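Local coordinates for PTS-dependent dihydroxyacetone kinase operon regulatory protein (PDB 4LRZ) that is an ATP- and DNA-binding transcription regulator that activates the dihydroxyacetone kinase operon and represses its own gene, at residues Asn33-Ala38 and Asp104-Ala109. Numbering follows the deposited sequence.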
ATOM      1  N   ASN F  33      -9.224  40.558   1.805  1.00 44.60           N
ATOM      2  CA  ASN F  33     -10.645  40.630   1.589  1.00 44.92           C
ATOM      3  C   ASN F  33     -11.327  39.290   1.732  1.00 44.56           C
ATOM      4  O   ASN F  33     -10.727  38.309   2.098  1.00 44.81           O
ATOM      5  CB  ASN F  33     -10.944  41.201   0.212  1.00 45.16           C
ATOM      6  CG  ASN F  33     -12.074  42.220   0.246  1.00 46.96           C
ATOM      7  OD1 ASN F  33     -13.246  41.865   0.409  1.00 47.98           O
ATOM      8  ND2 ASN F  33     -11.725  43.487   0.089  1.00 44.65           N
ATOM      9  N   VAL F  34     -12.622  39.313   1.486  1.00 45.27           N
ATOM     10  CA  VAL F  34     -13.502  38.182   1.350  1.00 43.75           C
ATOM     11  C   VAL F  34     -12.854  37.042   0.526  1.00 43.06           C
ATOM     12  O   VAL F  34     -12.233  37.285  -0.517  1.00 42.01           O
ATOM     13  CB  VAL F  34     -14.741  38.759   0.663  1.00 45.23           C
ATOM     14  CG1 VAL F  34     -15.324  37.804  -0.303  1.00 47.28           C
ATOM     15  CG2 VAL F  34     -15.772  39.285   1.696  1.00 43.88           C
ATOM     16  N   PRO F  35     -12.990  35.781   0.989  1.00 42.21           N
ATOM     17  CA  PRO F  35     -12.331  34.713   0.233  1.00 41.53           C
ATOM     18  C   PRO F  35     -12.943  34.456  -1.158  1.00 42.26           C
ATOM     19  O   PRO F  35     -14.114  34.816  -1.447  1.00 40.92           O
ATOM     20  CB  PRO F  35     -12.591  33.487   1.106  1.00 40.88           C
ATOM     21  CG  PRO F  35     -13.991  33.736   1.599  1.00 40.78           C
ATOM     22  CD  PRO F  35     -13.918  35.222   1.993  1.00 41.99           C
ATOM     23  N   HIS F  36     -12.133  33.825  -1.998  1.00 43.17           N
ATOM     24  CA  HIS F  36     -12.603  33.221  -3.230  1.00 45.26           C
ATOM     25  C   HIS F  36     -12.877  31.782  -2.793  1.00 46.20           C
ATOM     26  O   HIS F  36     -11.960  31.068  -2.388  1.00 44.93           O
ATOM     27  CB  HIS F  36     -11.493  33.281  -4.300  1.00 45.32           C
ATOM     28  CG  HIS F  36     -11.901  32.722  -5.625  1.00 47.72           C
ATOM     29  ND1 HIS F  36     -12.975  33.211  -6.340  1.00 52.65           N
ATOM     30  CD2 HIS F  36     -11.380  31.718  -6.370  1.00 49.31           C
ATOM     31  CE1 HIS F  36     -13.113  32.512  -7.453  1.00 54.19           C
ATOM     32  NE2 HIS F  36     -12.151  31.608  -7.502  1.00 52.61           N
ATOM     33  N   GLN F  37     -14.138  31.372  -2.876  1.00 47.90           N
ATOM     34  CA  GLN F  37     -14.610  30.215  -2.166  1.00 49.19           C
ATOM     35  C   GLN F  37     -15.563  29.459  -3.040  1.00 50.72           C
ATOM     36  O   GLN F  37     -16.579  30.001  -3.431  1.00 51.70           O
ATOM     37  CB  GLN F  37     -15.342  30.654  -0.890  1.00 49.24           C
ATOM     38  CG  GLN F  37     -15.430  29.542   0.211  1.00 51.38           C
ATOM     39  CD  GLN F  37     -16.367  29.909   1.359  1.00 55.10           C
ATOM     40  OE1 GLN F  37     -16.520  31.085   1.721  1.00 58.71           O
ATOM     41  NE2 GLN F  37     -17.007  28.908   1.927  1.00 53.89           N
ATOM     42  N   ALA F  38     -15.240  28.211  -3.342  1.00 51.98           N
ATOM     43  CA  ALA F  38     -16.154  27.372  -4.110  1.00 55.03           C
ATOM     44  C   ALA F  38     -17.440  27.184  -3.316  1.00 57.11           C
ATOM     45  O   ALA F  38     -17.451  27.231  -2.094  1.00 57.58           O
ATOM     46  CB  ALA F  38     -15.530  26.038  -4.485  1.00 53.74           C
ATOM     47  N   ASP F 104     -14.396  25.556   4.263  1.00 39.80           N
ATOM     48  CA  ASP F 104     -14.516  24.557   3.202  1.00 39.42           C
ATOM     49  C   ASP F 104     -14.761  25.283   1.878  1.00 38.35           C
ATOM     50  O   ASP F 104     -15.581  26.188   1.803  1.00 38.20           O
ATOM     51  CB  ASP F 104     -15.677  23.595   3.456  1.00 39.88           C
ATOM     52  CG  ASP F 104     -15.429  22.661   4.609  1.00 42.41           C
ATOM     53  OD1 ASP F 104     -16.395  21.998   5.004  1.00 45.40           O
ATOM     54  OD2 ASP F 104     -14.307  22.595   5.144  1.00 44.66           O
ATOM     55  N   GLY F 105     -14.036  24.871   0.847  1.00 37.10           N
ATOM     56  CA  GLY F 105     -14.111  25.528  -0.468  1.00 36.01           C
ATOM     57  C   GLY F 105     -13.316  26.792  -0.740  1.00 35.70           C
ATOM     58  O   GLY F 105     -13.328  27.258  -1.886  1.00 36.91           O
ATOM     59  N   THR F 106     -12.669  27.387   0.268  1.00 34.70           N
ATOM     60  CA  THR F 106     -11.801  28.549   0.051  1.00 34.12           C
ATOM     61  C   THR F 106     -10.569  28.096  -0.737  1.00 34.08           C
ATOM     62  O   THR F 106      -9.934  27.080  -0.365  1.00 34.18           O
ATOM     63  CB  THR F 106     -11.304  29.093   1.392  1.00 34.51           C
ATOM     64  OG1 THR F 106     -12.403  29.642   2.115  1.00 36.04           O
ATOM     65  CG2 THR F 106     -10.238  30.192   1.227  1.00 32.07           C
ATOM     66  N   TYR F 107     -10.252  28.810  -1.812  1.00 33.20           N
ATOM     67  CA  TYR F 107      -9.004  28.610  -2.567  1.00 34.31           C
ATOM     68  C   TYR F 107      -7.870  29.415  -1.949  1.00 33.53           C
ATOM     69  O   TYR F 107      -8.047  30.574  -1.619  1.00 34.31           O
ATOM     70  CB  TYR F 107      -9.172  29.053  -4.032  1.00 34.97           C
ATOM     71  CG  TYR F 107     -10.173  28.256  -4.813  1.00 35.19           C
ATOM     72  CD1 TYR F 107      -9.778  27.099  -5.465  1.00 36.50           C
ATOM     73  CD2 TYR F 107     -11.520  28.678  -4.930  1.00 38.08           C
ATOM     74  CE1 TYR F 107     -10.671  26.361  -6.230  1.00 37.03           C
ATOM     75  CE2 TYR F 107     -12.443  27.948  -5.691  1.00 38.21           C
ATOM     76  CZ  TYR F 107     -11.992  26.764  -6.329  1.00 38.86           C
ATOM     77  OH  TYR F 107     -12.814  25.973  -7.073  1.00 40.34           O
ATOM     78  N   CYS F 108      -6.705  28.801  -1.839  1.00 32.84           N
ATOM     79  CA  CYS F 108      -5.574  29.361  -1.120  1.00 32.05           C
ATOM     80  C   CYS F 108      -4.370  29.481  -2.035  1.00 31.78           C
ATOM     81  O   CYS F 108      -3.208  29.563  -1.548  1.00 31.05           O
ATOM     82  CB  CYS F 108      -5.177  28.424   0.044  1.00 32.78           C
ATOM     83  SG  CYS F 108      -6.498  28.095   1.200  1.00 35.62           S
ATOM     84  N   ALA F 109      -4.635  29.513  -3.344  1.00 31.34           N
ATOM     85  CA  ALA F 109      -3.599  29.797  -4.347  1.00 31.44           C
ATOM     86  C   ALA F 109      -2.714  30.972  -3.948  1.00 31.43           C
ATOM     87  O   ALA F 109      -3.108  31.848  -3.176  1.00 29.45           O
ATOM     88  CB  ALA F 109      -4.198  29.977  -5.776  1.00 31.99           C
TER
HETATM   89  O   HOH W   1      -9.572  32.987  -1.006  1.00 24.53           O
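The rings of H36 and Y107 are tilted 29° from one another and offset, so little of one faces the other; H36 CD2 comes 3.4 Å from Y107 CD2. Backbone N of Q37 sits at the Y107 ring's edge, A38 CB lies 3.8 Å from Y107 CE2, and I46 of helix 40-49 and I112 of helix 110-113 also touch Y107. The H36 ring gets there with CG anti to its backbone N (chi1 -178°). The backbones bond as well: Y107 N points nearly straight at H36 O (2.9 Å), and A38 N reaches G105 O at 2.6 Å, from above the carbonyl plane. A water accepts from H36 N and donates to Y107 O. Q37, extended, lays CG 3.6 Å from T106 OG1, a hydroxyl hydrogen-bonded to G101 O and N103 N, and its NE2 binds D104 O (3.1 Å). An alanine at Q37 would lose that bond and would probably loosen the packing against T106. A CB on G105 would run into A38 O and, at its positive phi, the carbonyl O of D104, consistent with glycine here. With their neighbours' two backbone bonds, Q37 and T106 form a single antiparallel, non-hydrogen-bonded bridge, joining the segment before helix 40-49 to a GAF-domain loop of the sensor region that itself bonds to I84 of edge strand 84-89.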